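Local coordinates for IPT/TIG domain-containing protein BACOVA_02650 (Bacteroides ovatus, PDB 5E7G), which binds polysaccharide at the cell surface, where it probably captures xyloglucan before its transport into the periplasm for degradation, at residues V130-L135 and V150-N155; E176-V181 and V189-K194; T121-N126 and Y162-L167; H97-A102 and C183-A188; T73-E78 and N126-Q131. All coordinates share one frame; numbering follows the deposited sequence.

Interaction 1 (V130-L135 and V150-N155); sequences VQAVYL and VQEITN
The Tyr134 ring meets Val150 at a slant, with CD1 of Tyr134 3.6 Å from CG1 of Val150. The ring gets there because Tyr134 CG lies between the backbone N and the carbonyl carbon (chi1 67°). Glu152 projects from the same face of the sheet as Tyr134. Its chain bends at chi2 (76°), and OE2 comes within 3.4 Å of Ala132 CB. OE1 of Glu152 is held by a salt bridge to Arg146. A serine in place of Tyr134 would probably leave Val150 CG1 without its aromatic neighbour and open a gap beside it. Leu135 and Gln151 are paired on the other face, where their CB atoms meet. Ile153 CD1 touches two side chains: it is 3.8 Å from Val133 CG1 and 4.0 Å from Leu135 CG. The backbones add three hydrogen bonds. Ile153 N donates to Val133 O at 2.7 Å. Gln151 N donates to Leu135 O at 2.8 Å. Leu135 N donates to Gln151 O at 3.1 Å. On its far side, strand 130-136 pairs with strand 178-183, with a classic beta bulge where Gln131 and Ala132 face Glu182. Strand 151-152 is an outermost strand of this four-stranded antiparallel sheet, one of the two sheets of the immunoglobulin-like IPT/TIG domain.

Interaction 2 (E176-V181 and V189-K194); sequences EGYLVV and VTEFKK
Gly177 and Phe192 are joined by two backbone hydrogen bonds. Phe192 N to Gly177 O measures 2.8 Å and is almost straight at 176°. Gly177 N to Phe192 O measures 2.9 Å and is bent to 134°. Leu179 and Thr190 form the next such pair, with Leu179 N to Thr190 O at 2.9 Å and Thr190 N to Leu179 O at 3.1 Å. CA-H...O contacts lie between these bonds, among them Tyr178 CA to Thr190 O. The same oxygen lies at the edge of the Tyr178 ring. This is the beta hairpin of strands 178-183 and 187-193. The chain turns a corner at Gly177, whose backbone angles would jam a CB against the preceding carbonyl O. Among the apolar contacts, Tyr178 CD1 rests 3.8 Å from Val189 CG1. Val180 and Val189 stand side by side, their CG2 atoms 4.1 Å apart. Leu179 and Phe192 share the other face, which packs on Val122 and Met120 of strand 119-125. The side chains of Glu176 and Lys193 cross, the carboxylate lying against Lys193 CE. The Lys193 chain bends at chi4 (83°), and NZ makes a salt bridge to Glu191 OE1 at 3.2 Å. Glu176 OE1 stays 4.8 Å from Lys193 NZ, too far for a salt bridge.

Interaction 3 (T121-N126 and Y162-L167); sequences TVIGGN and YSQITL
Val122 has CG1 opposite its backbone N (chi1 -179°) and CG2 beside it, while Leu167 has CG between its own backbone N and carbonyl carbon (chi1 63°) and bends again at chi2, and Leu167 CD2 lies 3.7 Å from Val122 CG2. The two strands, 119-125 and 164-168, are the central antiparallel pair of one sheet of the IPT/TIG immunoglobulin-like sandwich. Strands 104-109 and 156-158 flank them. Val122 and Ile165 form a hydrogen-bonded pair. Val122 N to Ile165 O is 2.9 Å, and Ile165 N to Val122 O is also 2.9 Å. Their CB atoms are in contact on the inner face, which Phe127 also packs against. Thr121, Ile123, Gln164 and Thr166 point to the other face. There the side chains touch without a hydrogen bond. Thr121 CG2 is 3.9 Å from Gln164 OE1, and the hydroxyls Thr121 OG1 and Thr166 OG1 are 3.8 Å apart, too far for a hydrogen bond. Ahead of the strand, Asn159 OD1 accepts from the backbone N of both Ser163 and Gln164. The last bond across the pair is Gly124 N to Ser163 O, 2.9 Å long and nearly straight at 171°.

Interaction 4 (H97-A102 and C183-A188); sequences HVLSPA and CYTSSA
His97 and Tyr184 stack face to face. Their ring centres are 3.8 Å apart and their planes differ by 9°. The contact joins two immunoglobulin-like units. Residues 97-102 lead from strand 97-98 to strand 104-109. Residues 183-188 hold the turn of the hairpin formed by strands 178-183 and 187-193. The stack is the tight part. The two side chains come from opposite directions, each with CG anti to the backbone N (chi1 -170° for His97, -175° for Tyr184). Leu99 CD2 fits at the edge of the Tyr184 ring, 3.7 Å from CE1. Tyr184 OH is hydrogen-bonded to Asp23, and His97 NE2 makes a weak hydrogen bond to Glu129. A leucine at Tyr184 would probably lose the stack, uncover one face of the imidazole and leave Asp23 without its hydroxyl partner. The other end is looser and lies at the surface. Ala102 is exposed there and touches Ser186 and Thr185 at a few atoms. Ala102 CB is 3.4 Å from Ser186 OG, and Ala102 CA is 4.0 Å from Thr185 CG2. Between the two parts, a water accepts from Ser100 N at 2.8 Å. Thr185 OG1 donates to Ser100 O at 2.8 Å, from above the carbonyl plane.

Interaction 5 (T73-E78 and N126-Q131); sequences TGQNPE and NFYEVQ
Gly74 sits against both Tyr128 and Glu129. Its O is 3.5 Å from Tyr128 CD1, and its CA is 3.7 Å from Glu129 OE1. There is little room at this point: a CB on Gly74 would come to about 3.3 Å from Tyr128 CB and would also press on Glu129 CD. Gln75 lies alongside Tyr128, pointing the same way, with Gln75 CB 3.8 Å from Tyr128 CE1. The amide and the ring are turned 64° from each other. No direct hydrogen bond spans the two segments. A water does so instead. It donates to Glu129 OE1 at 2.8 Å and accepts a weak bond from Gly74 N at 3.2 Å. Thr73 OG1 is 3.9 Å from Glu129 OE1, beyond bonding distance. Here the first immunoglobulin-like unit touches the second: the loop between strands 61-65 and 82-86 meets the connection between strands 119-125 and 130-136 of IPT/TIG 2. Glu129 CG lies beside the backbone N (chi1 -54°) and the chain extends from there, which carries the carboxylate to Gly74 and the water. Further out, each segment is tied to its own unit. The Tyr128 ring meets that of Tyr162. Phe127, the centre of an inverse gamma turn, packs inward on Val158, Ile165 and Val181. On the loop side, Gln75 OE1 accepts from the backbone N of Leu72. Asn76 makes an Asx turn, in which its OD1 accepts from Glu78 N at 3.1 Å, the donor lying above the plane of the side-chain carbonyl.

In the fold
From the N terminus, interaction 5 opens first, at 73-78, and closes at 126-131. Before it closes, 97-102 opens interaction 4 and 121-126 opens interaction 3, so interaction 5 crosses both. Interaction 1 starts on the strand where interaction 5 ends, and lies wholly within the span of interaction 3, which closes at 162-167. Interaction 3 in turn lies within the longer span of interaction 4. Interaction 2 follows interaction 3 and crosses interaction 4, which closes in its hairpin turn. Interactions 1 and 2 belong to one sheet of the second IPT/TIG unit and interaction 3 to the facing sheet. Interactions 4 and 5 tie that unit to the preceding one.

Interaction 1 (V130-L135 and V150-N155)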
# COMPACT_ATOMS: atom_id res chain seq x y z
N VAL A 130 -22.42 19.89 -12.84
CA VAL A 130 -21.22 20.52 -12.31
C VAL A 130 -21.28 22.03 -12.52
O VAL A 130 -21.35 22.51 -13.65
CB VAL A 130 -19.94 19.95 -12.97
CG1 VAL A 130 -18.69 20.69 -12.49
CG2 VAL A 130 -19.82 18.46 -12.68
N GLN A 131 -21.26 22.78 -11.43
CA GLN A 131 -21.29 24.24 -11.49
C GLN A 131 -19.87 24.82 -11.48
O GLN A 131 -19.52 25.63 -12.34
CB GLN A 131 -22.10 24.80 -10.32
CG GLN A 131 -23.57 24.39 -10.35
CD GLN A 131 -24.30 24.76 -9.08
OE1 GLN A 131 -23.69 25.09 -8.06
NE2 GLN A 131 -25.63 24.71 -9.13
N ALA A 132 -19.06 24.38 -10.52
CA ALA A 132 -17.69 24.87 -10.37
C ALA A 132 -16.75 23.76 -9.89
O ALA A 132 -17.19 22.75 -9.34
CB ALA A 132 -17.66 26.04 -9.41
N VAL A 133 -15.46 23.96 -10.13
CA VAL A 133 -14.43 23.09 -9.58
C VAL A 133 -13.30 23.95 -9.03
O VAL A 133 -12.80 24.85 -9.71
CB VAL A 133 -13.86 22.13 -10.63
CG1 VAL A 133 -12.92 21.12 -9.97
CG2 VAL A 133 -14.98 21.40 -11.36
N TYR A 134 -12.90 23.68 -7.78
CA TYR A 134 -11.87 24.49 -7.14
C TYR A 134 -10.98 23.70 -6.18
O TYR A 134 -11.36 22.65 -5.66
CB TYR A 134 -12.52 25.66 -6.38
CG TYR A 134 -13.38 25.28 -5.19
CD1 TYR A 134 -12.82 25.06 -3.94
CD2 TYR A 134 -14.76 25.19 -5.30
CE1 TYR A 134 -13.60 24.74 -2.85
CE2 TYR A 134 -15.55 24.87 -4.21
CZ TYR A 134 -14.96 24.64 -2.99
OH TYR A 134 -15.74 24.32 -1.90
N LEU A 135 -9.77 24.23 -5.98
CA LEU A 135 -8.84 23.73 -4.98
C LEU A 135 -8.91 24.63 -3.76
O LEU A 135 -9.12 25.83 -3.89
CB LEU A 135 -7.42 23.69 -5.53
CG LEU A 135 -7.22 22.91 -6.82
CD1 LEU A 135 -5.82 23.14 -7.36
CD2 LEU A 135 -7.47 21.42 -6.57
N VAL A 150 -10.00 30.12 -2.31
CA VAL A 150 -10.05 28.98 -3.21
C VAL A 150 -9.35 29.31 -4.52
O VAL A 150 -9.10 30.47 -4.83
CB VAL A 150 -11.50 28.53 -3.51
CG1 VAL A 150 -12.24 28.20 -2.22
CG2 VAL A 150 -12.26 29.59 -4.31
N GLN A 151 -9.07 28.26 -5.28
CA GLN A 151 -8.31 28.35 -6.52
C GLN A 151 -9.16 27.79 -7.66
O GLN A 151 -9.12 26.59 -7.95
CB GLN A 151 -6.99 27.59 -6.38
CG GLN A 151 -5.83 28.15 -7.15
CD GLN A 151 -4.52 27.52 -6.72
OE1 GLN A 151 -3.87 26.82 -7.50
NE2 GLN A 151 -4.13 27.75 -5.47
N GLU A 152 -9.96 28.65 -8.28
CA GLU A 152 -10.92 28.22 -9.29
C GLU A 152 -10.24 27.48 -10.43
O GLU A 152 -9.22 27.92 -10.95
CB GLU A 152 -11.69 29.41 -9.84
CG GLU A 152 -13.09 29.08 -10.34
CD GLU A 152 -14.09 28.88 -9.20
OE1 GLU A 152 -13.76 29.18 -8.04
OE2 GLU A 152 -15.21 28.41 -9.48
N ILE A 153 -10.81 26.34 -10.81
CA ILE A 153 -10.38 25.60 -11.99
C ILE A 153 -11.36 25.94 -13.11
O ILE A 153 -12.51 25.49 -13.10
CB ILE A 153 -10.32 24.08 -11.74
CG1 ILE A 153 -9.31 23.78 -10.63
CG2 ILE A 153 -9.95 23.33 -13.02
CD1 ILE A 153 -9.30 22.34 -10.14
N THR A 154 -10.89 26.73 -14.07
CA THR A 154 -11.74 27.29 -15.12
C THR A 154 -11.93 26.33 -16.29
O THR A 154 -12.99 26.28 -16.91
CB THR A 154 -11.16 28.61 -15.68
OG1 THR A 154 -10.05 28.32 -16.54
CG2 THR A 154 -10.72 29.53 -14.55
N ASN A 155 -10.86 25.60 -16.61
CA ASN A 155 -10.89 24.64 -17.71
C ASN A 155 -11.11 23.21 -17.21
O ASN A 155 -10.19 22.57 -16.69
CB ASN A 155 -9.59 24.73 -18.51
CG ASN A 155 -9.62 23.87 -19.76
OD1 ASN A 155 -10.69 23.47 -20.22
ND2 ASN A 155 -8.44 23.57 -20.30

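Interaction 2 (E176-V181 and V189-K194)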
# COMPACT_ATOMS: atom_id res chain seq x y z
N GLU A 176 -0.84 21.52 -0.90
CA GLU A 176 -1.67 20.55 -0.20
C GLU A 176 -3.02 21.15 0.16
O GLU A 176 -3.14 22.35 0.42
CB GLU A 176 -0.97 20.05 1.07
CG GLU A 176 0.30 19.27 0.81
CD GLU A 176 0.82 18.55 2.05
OE1 GLU A 176 0.12 18.54 3.09
OE2 GLU A 176 1.94 17.99 1.98
N GLY A 177 -4.04 20.30 0.19
CA GLY A 177 -5.37 20.73 0.54
C GLY A 177 -6.41 19.80 -0.04
O GLY A 177 -6.32 18.58 0.11
N TYR A 178 -7.39 20.38 -0.73
CA TYR A 178 -8.53 19.64 -1.23
C TYR A 178 -8.92 20.05 -2.64
O TYR A 178 -8.65 21.18 -3.06
CB TYR A 178 -9.72 19.82 -0.28
CG TYR A 178 -9.41 19.38 1.12
CD1 TYR A 178 -9.62 18.07 1.52
CD2 TYR A 178 -8.88 20.27 2.05
CE1 TYR A 178 -9.34 17.65 2.81
CE2 TYR A 178 -8.59 19.86 3.34
CZ TYR A 178 -8.82 18.55 3.71
OH TYR A 178 -8.53 18.14 4.99
N LEU A 179 -9.51 19.12 -3.36
CA LEU A 179 -10.16 19.41 -4.63
C LEU A 179 -11.66 19.24 -4.41
O LEU A 179 -12.09 18.27 -3.78
CB LEU A 179 -9.65 18.50 -5.74
CG LEU A 179 -10.28 18.69 -7.12
CD1 LEU A 179 -9.26 18.35 -8.20
CD2 LEU A 179 -11.53 17.84 -7.29
N VAL A 180 -12.44 20.18 -4.91
CA VAL A 180 -13.89 20.18 -4.72
C VAL A 180 -14.61 20.22 -6.06
O VAL A 180 -14.28 21.04 -6.92
CB VAL A 180 -14.35 21.37 -3.86
CG1 VAL A 180 -15.87 21.37 -3.72
CG2 VAL A 180 -13.70 21.32 -2.50
N VAL A 181 -15.59 19.33 -6.22
CA VAL A 181 -16.49 19.36 -7.36
C VAL A 181 -17.83 19.85 -6.86
O VAL A 181 -18.48 19.20 -6.04
CB VAL A 181 -16.63 17.98 -8.03
CG1 VAL A 181 -17.71 18.00 -9.12
CG2 VAL A 181 -15.29 17.54 -8.61
N VAL A 189 -15.75 16.22 -2.21
CA VAL A 189 -14.43 16.65 -1.75
C VAL A 189 -13.46 15.48 -1.69
O VAL A 189 -13.84 14.36 -1.35
CB VAL A 189 -14.52 17.30 -0.35
CG1 VAL A 189 -13.16 17.85 0.08
CG2 VAL A 189 -15.56 18.40 -0.33
N THR A 190 -12.21 15.74 -2.05
CA THR A 190 -11.14 14.76 -1.91
C THR A 190 -9.84 15.48 -1.61
O THR A 190 -9.72 16.67 -1.89
CB THR A 190 -10.99 13.90 -3.18
OG1 THR A 190 -10.15 12.77 -2.89
CG2 THR A 190 -10.39 14.71 -4.34
N GLU A 191 -8.88 14.78 -1.03
CA GLU A 191 -7.58 15.37 -0.73
C GLU A 191 -6.83 15.64 -2.02
O GLU A 191 -6.90 14.85 -2.96
CB GLU A 191 -6.74 14.46 0.16
CG GLU A 191 -7.21 14.43 1.61
CD GLU A 191 -6.22 13.76 2.54
OE1 GLU A 191 -5.07 13.48 2.11
OE2 GLU A 191 -6.58 13.51 3.70
N PHE A 192 -6.12 16.77 -2.06
CA PHE A 192 -5.29 17.13 -3.20
C PHE A 192 -3.88 17.46 -2.76
O PHE A 192 -3.66 18.28 -1.86
CB PHE A 192 -5.88 18.32 -3.96
CG PHE A 192 -5.05 18.75 -5.13
CD1 PHE A 192 -5.28 18.22 -6.39
CD2 PHE A 192 -4.05 19.69 -4.98
CE1 PHE A 192 -4.51 18.62 -7.48
CE2 PHE A 192 -3.28 20.10 -6.06
CZ PHE A 192 -3.51 19.56 -7.31
N LYS A 193 -2.91 16.83 -3.41
CA LYS A 193 -1.50 17.11 -3.18
C LYS A 193 -0.81 17.19 -4.53
O LYS A 193 -0.76 16.19 -5.25
CB LYS A 193 -0.86 16.03 -2.31
CG LYS A 193 -1.33 16.01 -0.86
CD LYS A 193 -0.59 14.94 -0.06
CE LYS A 193 -0.80 15.08 1.43
NZ LYS A 193 -2.06 14.44 1.88
N LYS A 194 -0.29 18.36 -4.88
CA LYS A 194 0.27 18.56 -6.22
C LYS A 194 1.47 17.65 -6.45
O LYS A 194 1.83 17.36 -7.59
CB LYS A 194 0.67 20.03 -6.43
CG LYS A 194 1.97 20.46 -5.76
CD LYS A 194 2.29 21.91 -6.07
CE LYS A 194 3.70 22.28 -5.62
NZ LYS A 194 3.87 23.75 -5.48

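Interaction 3 (T121-N126 and Y162-L167)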
# COMPACT_ATOMS: atom_id res chain seq x y z
N THR A 121 -7.18 13.99 -13.91
CA THR A 121 -8.54 13.48 -14.06
C THR A 121 -9.15 13.13 -12.72
O THR A 121 -8.64 12.28 -11.99
CB THR A 121 -8.57 12.25 -14.98
OG1 THR A 121 -7.93 12.56 -16.22
CG2 THR A 121 -10.00 11.82 -15.25
N VAL A 122 -10.26 13.80 -12.40
CA VAL A 122 -11.02 13.48 -11.21
C VAL A 122 -11.92 12.29 -11.53
O VAL A 122 -12.63 12.30 -12.54
CB VAL A 122 -11.88 14.67 -10.74
CG1 VAL A 122 -12.65 14.31 -9.48
CG2 VAL A 122 -11.00 15.88 -10.49
N ILE A 123 -11.88 11.27 -10.69
CA ILE A 123 -12.65 10.05 -10.90
C ILE A 123 -13.66 9.85 -9.78
O ILE A 123 -13.31 9.90 -8.60
CB ILE A 123 -11.73 8.83 -11.00
CG1 ILE A 123 -10.84 8.97 -12.24
CG2 ILE A 123 -12.55 7.54 -11.07
CD1 ILE A 123 -9.82 7.87 -12.40
N GLY A 124 -14.91 9.63 -10.16
CA GLY A 124 -15.97 9.39 -9.20
C GLY A 124 -17.26 9.02 -9.89
O GLY A 124 -17.27 8.20 -10.80
N GLY A 125 -18.36 9.64 -9.45
CA GLY A 125 -19.67 9.36 -10.01
C GLY A 125 -20.69 10.45 -9.74
O GLY A 125 -20.52 11.29 -8.85
N ASN A 126 -21.78 10.41 -10.51
CA ASN A 126 -22.86 11.37 -10.40
C ASN A 126 -22.35 12.81 -10.56
O ASN A 126 -22.79 13.71 -9.84
CB ASN A 126 -23.58 11.22 -9.05
CG ASN A 126 -24.04 9.79 -8.79
OD1 ASN A 126 -24.21 8.99 -9.71
ND2 ASN A 126 -24.23 9.47 -7.52
N TYR A 162 -20.62 10.88 -16.85
CA TYR A 162 -20.68 11.67 -15.61
C TYR A 162 -19.86 11.00 -14.51
O TYR A 162 -20.21 11.07 -13.33
CB TYR A 162 -22.13 11.86 -15.15
CG TYR A 162 -23.02 12.54 -16.17
CD1 TYR A 162 -23.13 13.92 -16.21
CD2 TYR A 162 -23.74 11.79 -17.11
CE1 TYR A 162 -23.93 14.55 -17.14
CE2 TYR A 162 -24.54 12.41 -18.04
CZ TYR A 162 -24.63 13.79 -18.06
OH TYR A 162 -25.43 14.41 -18.99
N SER A 163 -18.75 10.38 -14.91
CA SER A 163 -17.91 9.62 -13.98
C SER A 163 -16.50 10.17 -13.88
O SER A 163 -15.76 9.82 -12.94
CB SER A 163 -17.84 8.16 -14.42
OG SER A 163 -17.10 8.03 -15.63
N GLN A 164 -16.12 11.03 -14.83
CA GLN A 164 -14.77 11.59 -14.90
C GLN A 164 -14.75 13.05 -15.34
O GLN A 164 -15.34 13.41 -16.36
CB GLN A 164 -13.91 10.77 -15.87
CG GLN A 164 -13.61 9.36 -15.41
CD GLN A 164 -12.60 8.65 -16.29
OE1 GLN A 164 -12.05 9.23 -17.23
NE2 GLN A 164 -12.35 7.39 -15.99
N ILE A 165 -14.05 13.88 -14.56
CA ILE A 165 -13.82 15.27 -14.93
C ILE A 165 -12.34 15.47 -15.29
O ILE A 165 -11.48 15.44 -14.41
CB ILE A 165 -14.20 16.25 -13.80
CG1 ILE A 165 -15.64 16.03 -13.35
CG2 ILE A 165 -14.00 17.71 -14.28
CD1 ILE A 165 -16.08 16.91 -12.18
N THR A 166 -12.06 15.66 -16.57
CA THR A 166 -10.72 16.00 -17.01
C THR A 166 -10.54 17.51 -16.94
O THR A 166 -11.38 18.25 -17.45
CB THR A 166 -10.44 15.50 -18.42
OG1 THR A 166 -10.58 14.08 -18.45
CG2 THR A 166 -9.03 15.87 -18.85
N LEU A 167 -9.45 17.95 -16.31
CA LEU A 167 -9.22 19.37 -16.09
C LEU A 167 -7.73 19.73 -16.20
O LEU A 167 -6.87 18.85 -16.20
CB LEU A 167 -9.78 19.78 -14.72
CG LEU A 167 -9.17 19.14 -13.48
CD1 LEU A 167 -7.95 19.92 -13.00
CD2 LEU A 167 -10.20 19.02 -12.36

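Interaction 4 (H97-A102 and C183-A188)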
# COMPACT_ATOMS: atom_id res chain seq x y z
N HIS A 97 -37.47 21.30 -10.16
CA HIS A 97 -36.20 20.63 -10.35
C HIS A 97 -36.15 19.30 -9.62
O HIS A 97 -36.07 19.26 -8.39
CB HIS A 97 -35.06 21.53 -9.87
CG HIS A 97 -33.70 21.03 -10.24
ND1 HIS A 97 -33.11 19.95 -9.62
CD2 HIS A 97 -32.82 21.45 -11.18
CE1 HIS A 97 -31.92 19.74 -10.15
NE2 HIS A 97 -31.72 20.64 -11.10
N VAL A 98 -36.18 18.21 -10.38
CA VAL A 98 -36.03 16.88 -9.80
C VAL A 98 -34.53 16.61 -9.60
O VAL A 98 -33.75 16.61 -10.56
CB VAL A 98 -36.66 15.79 -10.69
CG1 VAL A 98 -36.62 14.45 -9.98
CG2 VAL A 98 -38.10 16.14 -11.03
N LEU A 99 -34.15 16.39 -8.35
CA LEU A 99 -32.74 16.34 -7.95
C LEU A 99 -32.02 15.08 -8.41
O LEU A 99 -32.51 13.96 -8.22
CB LEU A 99 -32.62 16.44 -6.43
CG LEU A 99 -33.11 17.74 -5.80
CD1 LEU A 99 -33.20 17.58 -4.30
CD2 LEU A 99 -32.18 18.88 -6.16
N SER A 100 -30.84 15.27 -8.99
CA SER A 100 -29.96 14.15 -9.32
C SER A 100 -29.25 13.65 -8.06
O SER A 100 -29.17 14.37 -7.07
CB SER A 100 -28.94 14.57 -10.37
OG SER A 100 -29.58 14.80 -11.61
N PRO A 101 -28.74 12.42 -8.10
CA PRO A 101 -27.98 11.90 -6.95
C PRO A 101 -26.72 12.72 -6.67
O PRO A 101 -26.14 13.32 -7.58
CB PRO A 101 -27.61 10.47 -7.39
CG PRO A 101 -28.49 10.16 -8.56
CD PRO A 101 -28.78 11.46 -9.22
N ALA A 102 -26.30 12.74 -5.41
CA ALA A 102 -25.15 13.54 -4.99
C ALA A 102 -23.85 13.03 -5.61
O ALA A 102 -23.66 11.82 -5.73
CB ALA A 102 -25.05 13.55 -3.48
N CYS A 183 -21.60 20.67 -7.40
CA CYS A 183 -22.77 20.35 -8.21
C CYS A 183 -24.02 21.00 -7.64
O CYS A 183 -24.00 21.52 -6.52
CB CYS A 183 -22.96 18.83 -8.31
SG CYS A 183 -21.64 17.97 -9.19
N TYR A 184 -25.09 20.98 -8.42
CA TYR A 184 -26.38 21.54 -8.01
C TYR A 184 -26.87 20.87 -6.73
O TYR A 184 -27.28 21.55 -5.78
CB TYR A 184 -27.41 21.37 -9.13
CG TYR A 184 -28.76 22.01 -8.86
CD1 TYR A 184 -29.69 21.40 -8.03
CD2 TYR A 184 -29.11 23.20 -9.48
CE1 TYR A 184 -30.92 21.97 -7.79
CE2 TYR A 184 -30.35 23.78 -9.25
CZ TYR A 184 -31.25 23.16 -8.41
OH TYR A 184 -32.48 23.73 -8.17
N THR A 185 -26.84 19.55 -6.70
CA THR A 185 -27.36 18.78 -5.57
C THR A 185 -26.52 18.99 -4.32
O THR A 185 -27.05 19.17 -3.23
CB THR A 185 -27.40 17.26 -5.90
OG1 THR A 185 -28.30 17.04 -6.99
CG2 THR A 185 -27.88 16.45 -4.70
N SER A 186 -25.20 18.98 -4.49
CA SER A 186 -24.25 19.13 -3.39
C SER A 186 -22.82 19.19 -3.94
O SER A 186 -22.62 19.29 -5.15
CB SER A 186 -24.39 17.99 -2.38
OG SER A 186 -24.12 16.74 -3.00
N SER A 187 -21.84 19.11 -3.06
CA SER A 187 -20.44 19.16 -3.45
C SER A 187 -19.68 17.93 -2.99
O SER A 187 -20.01 17.34 -1.96
CB SER A 187 -19.78 20.41 -2.88
OG SER A 187 -20.53 21.56 -3.24
N ALA A 188 -18.68 17.53 -3.77
CA ALA A 188 -17.84 16.39 -3.41
C ALA A 188 -16.42 16.86 -3.16
O ALA A 188 -15.94 17.79 -3.82
CB ALA A 188 -17.87 15.34 -4.50
O HOH W 1 -29.72 17.83 -8.94

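Interaction 5 (T73-E78 and N126-Q131)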
# COMPACT_ATOMS: atom_id res chain seq x y z
N THR A 73 -33.01 15.85 -15.63
CA THR A 73 -32.40 16.88 -16.47
C THR A 73 -30.89 16.87 -16.31
O THR A 73 -30.17 17.34 -17.19
CB THR A 73 -32.92 18.28 -16.11
OG1 THR A 73 -32.74 18.51 -14.71
CG2 THR A 73 -34.40 18.40 -16.47
N GLY A 74 -30.42 16.34 -15.19
CA GLY A 74 -28.99 16.24 -14.93
C GLY A 74 -28.27 15.34 -15.92
O GLY A 74 -27.13 15.59 -16.27
N GLN A 75 -28.95 14.28 -16.36
CA GLN A 75 -28.35 13.30 -17.26
C GLN A 75 -28.80 13.48 -18.70
O GLN A 75 -28.29 12.80 -19.59
CB GLN A 75 -28.67 11.88 -16.80
CG GLN A 75 -30.16 11.56 -16.72
CD GLN A 75 -30.44 10.27 -15.96
OE1 GLN A 75 -31.51 10.12 -15.36
NE2 GLN A 75 -29.49 9.34 -15.98
N ASN A 76 -29.75 14.38 -18.93
CA ASN A 76 -30.17 14.73 -20.29
C ASN A 76 -30.57 16.20 -20.39
O ASN A 76 -31.63 16.59 -19.90
CB ASN A 76 -31.32 13.83 -20.74
CG ASN A 76 -31.72 14.06 -22.21
OD1 ASN A 76 -31.09 14.84 -22.93
ND2 ASN A 76 -32.76 13.37 -22.65
N PRO A 77 -29.74 17.03 -21.04
CA PRO A 77 -30.03 18.47 -21.09
C PRO A 77 -31.16 18.85 -22.04
O PRO A 77 -31.60 20.00 -22.02
CB PRO A 77 -28.71 19.06 -21.59
CG PRO A 77 -28.15 17.99 -22.47
CD PRO A 77 -28.51 16.69 -21.79
N GLU A 78 -31.61 17.91 -22.88
CA GLU A 78 -32.71 18.17 -23.80
C GLU A 78 -34.05 18.29 -23.07
O GLU A 78 -35.00 18.87 -23.59
CB GLU A 78 -32.79 17.07 -24.86
CG GLU A 78 -31.62 17.04 -25.85
CD GLU A 78 -31.70 15.86 -26.82
OE1 GLU A 78 -32.65 15.05 -26.71
OE2 GLU A 78 -30.80 15.74 -27.69
N ASN A 126 -21.78 10.41 -10.51
CA ASN A 126 -22.86 11.37 -10.40
C ASN A 126 -22.35 12.81 -10.56
O ASN A 126 -22.79 13.71 -9.84
CB ASN A 126 -23.58 11.22 -9.05
CG ASN A 126 -24.04 9.79 -8.79
OD1 ASN A 126 -24.21 8.99 -9.71
ND2 ASN A 126 -24.23 9.47 -7.52
N PHE A 127 -21.44 13.03 -11.50
CA PHE A 127 -20.96 14.38 -11.78
C PHE A 127 -21.96 15.13 -12.65
O PHE A 127 -21.60 15.71 -13.67
CB PHE A 127 -19.58 14.33 -12.45
CG PHE A 127 -18.48 13.84 -11.56
CD1 PHE A 127 -18.47 14.14 -10.21
CD2 PHE A 127 -17.46 13.07 -12.08
CE1 PHE A 127 -17.45 13.68 -9.40
CE2 PHE A 127 -16.44 12.61 -11.27
CZ PHE A 127 -16.44 12.92 -9.93
N TYR A 128 -23.22 15.11 -12.24
CA TYR A 128 -24.28 15.82 -12.93
C TYR A 128 -24.27 17.28 -12.53
O TYR A 128 -24.02 17.60 -11.36
CB TYR A 128 -25.65 15.21 -12.61
CG TYR A 128 -25.77 13.72 -12.85
CD1 TYR A 128 -25.71 13.20 -14.13
CD2 TYR A 128 -25.96 12.84 -11.79
CE1 TYR A 128 -25.82 11.84 -14.36
CE2 TYR A 128 -26.08 11.47 -12.01
CZ TYR A 128 -26.01 10.99 -13.30
OH TYR A 128 -26.12 9.64 -13.53
N GLU A 129 -24.53 18.17 -13.48
CA GLU A 129 -24.81 19.56 -13.16
C GLU A 129 -23.64 20.24 -12.44
O GLU A 129 -23.84 21.04 -11.53
CB GLU A 129 -26.08 19.64 -12.31
CG GLU A 129 -27.29 18.94 -12.95
CD GLU A 129 -28.45 18.73 -11.99
OE1 GLU A 129 -29.61 18.92 -12.41
OE2 GLU A 129 -28.21 18.35 -10.83
N VAL A 130 -22.42 19.89 -12.84
CA VAL A 130 -21.22 20.52 -12.31
C VAL A 130 -21.28 22.03 -12.52
O VAL A 130 -21.35 22.51 -13.65
CB VAL A 130 -19.94 19.95 -12.97
CG1 VAL A 130 -18.69 20.69 -12.49
CG2 VAL A 130 -19.82 18.46 -12.68
N GLN A 131 -21.26 22.78 -11.43
CA GLN A 131 -21.29 24.24 -11.49
C GLN A 131 -19.87 24.82 -11.48
O GLN A 131 -19.52 25.63 -12.34
CB GLN A 131 -22.10 24.80 -10.32
CG GLN A 131 -23.57 24.39 -10.35
CD GLN A 131 -24.30 24.76 -9.08
OE1 GLN A 131 -23.69 25.09 -8.06
NE2 GLN A 131 -25.63 24.71 -9.13
O HOH W 2 -31.21 16.59 -12.13